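Local coordinates for DNA ligase D 3'-phosphoesterase domain-containing protein (Methanocella paludicola, PDB 5DMP) that probably trims damaged or modified 3' ends of DNA as a phosphoesterase during archaeal repair of double-strand breaks by non-homologous end joining, at residues Y82-R86 against Q103-V108. Coordinates in Å, arbitrary orientation, origin at the centre of the assembly. Residue numbers count along the deposited sequence, not the author numbering.
Sequences YRNLR and QGKIEV
Beyond the last backbone bond, the side chain of R86 supplies the contacts with strand 105-111: NH1 donates to K105 O (2.8 Å) and Q103 OE1 (2.7 Å), while NH2 gives that same OE1 a second bond (2.9 Å). Arginine suits the place, being long and rich in donors; its rotamer is m, t, p, with K105 CG over one guanidinium face. E107 OE1 lies 4.3 Å from R86 NE, an opposite charge nearby but beyond a salt bridge and well out of the guanidinium plane. The axes of strands 82-84 and 105-108 come within 5.9 Å, their directions 126° apart. N84 and V108 form an antiparallel non-hydrogen-bonded pair, CA to CA 4.6 Å, and V108 CA lies 3.2 Å from R83 O. L85 N then bonds E107 O (2.9 Å) as the chain turns into a 3-10 segment. Here two neighbouring, internal strands of the phosphoesterase domain's antiparallel beta-sheet part company; their connection includes helix 97-103, whose I97 touches Y82 and V108. G104 closes that helix in a Schellman motif, whose positive phi (78°) glycine adopts easily. N84 (chi1 t), its short side-chain carbonyl reaching R86 N (OD1 to N 2.9 Å), makes an Asx turn; a water donates to OD1 and accepts from E107 N, 2.9 Å each. Buried Y82 (chi1 p) and V108 suit apolar packing, CD1 to CG1 3.5 Å, while Y82 OH bonds E23 O.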
ATOM      1  N   TYR A  82       2.975   7.078   7.909  1.00 25.80           N
ATOM      2  CA  TYR A  82       1.617   7.576   7.671  1.00 26.48           C
ATOM      3  C   TYR A  82       1.066   8.130   8.959  1.00 29.75           C
ATOM      4  O   TYR A  82       1.614   7.850  10.034  1.00 30.71           O
ATOM      5  CB  TYR A  82       0.720   6.399   7.154  1.00 26.32           C
ATOM      6  CG  TYR A  82       0.405   5.353   8.199  1.00 24.84           C
ATOM      7  CD1 TYR A  82      -0.747   5.467   8.986  1.00 29.71           C
ATOM      8  CD2 TYR A  82       1.240   4.218   8.368  1.00 26.31           C
ATOM      9  CE1 TYR A  82      -1.082   4.497   9.923  1.00 34.06           C
ATOM     10  CE2 TYR A  82       0.930   3.252   9.334  1.00 25.83           C
ATOM     11  CZ  TYR A  82      -0.190   3.388  10.093  1.00 31.88           C
ATOM     12  OH  TYR A  82      -0.471   2.434  11.015  1.00 34.11           O
ATOM     13  N   ARG A  83      -0.013   8.892   8.859  1.00 26.66           N
ATOM     14  CA  ARG A  83      -0.688   9.442  10.021  1.00 31.61           C
ATOM     15  C   ARG A  83      -2.126   8.943   9.948  1.00 32.82           C
ATOM     16  O   ARG A  83      -2.742   8.871   8.870  1.00 29.83           O
ATOM     17  CB  ARG A  83      -0.726  11.011   9.992  1.00 30.53           C
ATOM     18  CG  ARG A  83       0.635  11.663   9.986  1.00 40.03           C
ATOM     19  CD  ARG A  83       0.498  13.186  10.065  1.00 39.50           C
ATOM     20  NE  ARG A  83       0.563  13.877   8.751  1.00 39.64           N
ATOM     21  CZ  ARG A  83      -0.495  14.425   8.241  1.00 35.52           C
ATOM     22  NH1 ARG A  83      -1.679  14.293   8.886  1.00 47.24           N
ATOM     23  NH2 ARG A  83      -0.391  15.136   7.113  1.00 31.34           N
ATOM     24  N   ASN A  84      -2.688   8.633  11.112  1.00 28.31           N
ATOM     25  CA  ASN A  84      -4.047   8.106  11.133  1.00 30.29           C
ATOM     26  C   ASN A  84      -5.017   9.314  11.193  1.00 31.83           C
ATOM     27  O   ASN A  84      -5.094   9.980  12.235  1.00 32.98           O
ATOM     28  CB  ASN A  84      -4.210   7.282  12.409  1.00 31.16           C
ATOM     29  CG  ASN A  84      -5.655   6.850  12.619  1.00 34.97           C
ATOM     30  OD1 ASN A  84      -6.512   6.991  11.725  1.00 31.32           O
ATOM     31  ND2 ASN A  84      -5.914   6.284  13.780  1.00 38.47           N
ATOM     32  N   LEU A  85      -5.770   9.574  10.110  1.00 29.81           N
ATOM     33  CA  LEU A  85      -6.668  10.735  10.074  1.00 27.49           C
ATOM     34  C   LEU A  85      -7.840  10.555  11.049  1.00 31.85           C
ATOM     35  O   LEU A  85      -8.464  11.557  11.449  1.00 34.67           O
ATOM     36  CB  LEU A  85      -7.192  10.966   8.645  1.00 29.08           C
ATOM     37  CG  LEU A  85      -6.050  11.448   7.720  1.00 30.12           C
ATOM     38  CD1 LEU A  85      -6.515  11.504   6.298  1.00 35.04           C
ATOM     39  CD2 LEU A  85      -5.527  12.791   8.185  1.00 32.08           C
ATOM     40  N   ARG A  86      -8.157   9.306  11.391  1.00 32.75           N
ATOM     41  CA  ARG A  86      -9.325   9.050  12.270  1.00 34.73           C
ATOM     42  C   ARG A  86      -9.117   9.388  13.743  1.00 40.33           C
ATOM     43  O   ARG A  86     -10.068   9.284  14.526  1.00 41.60           O
ATOM     44  CB  ARG A  86      -9.909   7.643  12.059  1.00 31.53           C
ATOM     45  CG  ARG A  86     -10.440   7.499  10.627  1.00 35.31           C
ATOM     46  CD  ARG A  86     -11.176   6.218  10.383  1.00 34.20           C
ATOM     47  NE  ARG A  86     -12.489   6.323  11.035  1.00 37.96           N
ATOM     48  CZ  ARG A  86     -13.265   5.299  11.400  1.00 41.20           C
ATOM     49  NH1 ARG A  86     -12.914   4.036  11.170  1.00 33.07           N
ATOM     50  NH2 ARG A  86     -14.451   5.569  11.986  1.00 39.21           N
ATOM     51  N   GLN A 103     -12.786  -2.081  12.528  1.00 41.38           N
ATOM     52  CA  GLN A 103     -14.042  -1.623  11.935  1.00 39.29           C
ATOM     53  C   GLN A 103     -14.121  -1.702  10.388  1.00 42.03           C
ATOM     54  O   GLN A 103     -15.202  -1.549   9.812  1.00 39.61           O
ATOM     55  CB  GLN A 103     -14.375  -0.211  12.430  1.00 46.35           C
ATOM     56  CG  GLN A 103     -15.657   0.412  11.854  1.00 54.51           C
ATOM     57  CD  GLN A 103     -15.902   1.849  12.339  1.00 59.24           C
ATOM     58  OE1 GLN A 103     -15.148   2.753  12.013  1.00 57.99           O
ATOM     59  NE2 GLN A 103     -16.956   2.050  13.138  1.00 60.78           N
ATOM     60  N   GLY A 104     -13.003  -1.937   9.698  1.00 37.22           N
ATOM     61  CA  GLY A 104     -13.026  -2.019   8.213  1.00 32.63           C
ATOM     62  C   GLY A 104     -13.080  -0.637   7.543  1.00 32.56           C
ATOM     63  O   GLY A 104     -13.565  -0.510   6.400  1.00 32.30           O
ATOM     64  N   LYS A 105     -12.596   0.396   8.251  1.00 31.42           N
ATOM     65  CA  LYS A 105     -12.539   1.742   7.677  1.00 31.41           C
ATOM     66  C   LYS A 105     -11.272   2.466   8.110  1.00 28.07           C
ATOM     67  O   LYS A 105     -11.155   2.975   9.236  1.00 28.89           O
ATOM     68  CB  LYS A 105     -13.807   2.562   8.062  1.00 31.89           C
ATOM     69  CG  LYS A 105     -13.796   4.009   7.557  1.00 33.10           C
ATOM     70  CD  LYS A 105     -15.172   4.593   7.914  1.00 39.95           C
ATOM     71  CE  LYS A 105     -15.251   6.069   7.648  1.00 45.68           C
ATOM     72  NZ  LYS A 105     -16.630   6.477   8.050  1.00 53.60           N
ATOM     73  N   ILE A 106     -10.288   2.501   7.209  1.00 30.56           N
ATOM     74  CA  ILE A 106      -9.017   3.107   7.560  1.00 28.82           C
ATOM     75  C   ILE A 106      -8.872   4.357   6.675  1.00 27.00           C
ATOM     76  O   ILE A 106      -9.049   4.273   5.432  1.00 27.18           O
ATOM     77  CB  ILE A 106      -7.856   2.108   7.209  1.00 29.53           C
ATOM     78  CG1 ILE A 106      -7.899   0.851   8.137  1.00 30.80           C
ATOM     79  CG2 ILE A 106      -6.481   2.801   7.261  1.00 27.49           C
ATOM     80  CD1 ILE A 106      -7.011  -0.320   7.639  1.00 29.39           C
ATOM     81  N   GLU A 107      -8.595   5.484   7.314  1.00 25.98           N
ATOM     82  CA  GLU A 107      -8.283   6.747   6.567  1.00 26.72           C
ATOM     83  C   GLU A 107      -6.978   7.289   7.056  1.00 29.10           C
ATOM     84  O   GLU A 107      -6.860   7.628   8.250  1.00 27.71           O
ATOM     85  CB  GLU A 107      -9.408   7.781   6.787  1.00 29.29           C
ATOM     86  CG  GLU A 107     -10.728   7.171   6.301  1.00 30.28           C
ATOM     87  CD  GLU A 107     -11.980   8.007   6.600  1.00 40.44           C
ATOM     88  OE1 GLU A 107     -11.977   8.782   7.582  1.00 44.78           O
ATOM     89  OE2 GLU A 107     -12.962   7.915   5.804  1.00 38.06           O
ATOM     90  N   VAL A 108      -5.976   7.375   6.148  1.00 26.01           N
ATOM     91  CA  VAL A 108      -4.624   7.737   6.572  1.00 25.84           C
ATOM     92  C   VAL A 108      -4.031   8.781   5.610  1.00 27.46           C
ATOM     93  O   VAL A 108      -4.455   8.877   4.411  1.00 25.97           O
ATOM     94  CB  VAL A 108      -3.703   6.486   6.556  1.00 25.93           C
ATOM     95  CG1 VAL A 108      -4.054   5.587   7.794  1.00 27.67           C
ATOM     96  CG2 VAL A 108      -3.765   5.674   5.223  1.00 25.93           C
TER
HETATM   97  O   HOH W   1      -7.926   5.056  10.057  1.00 31.15           O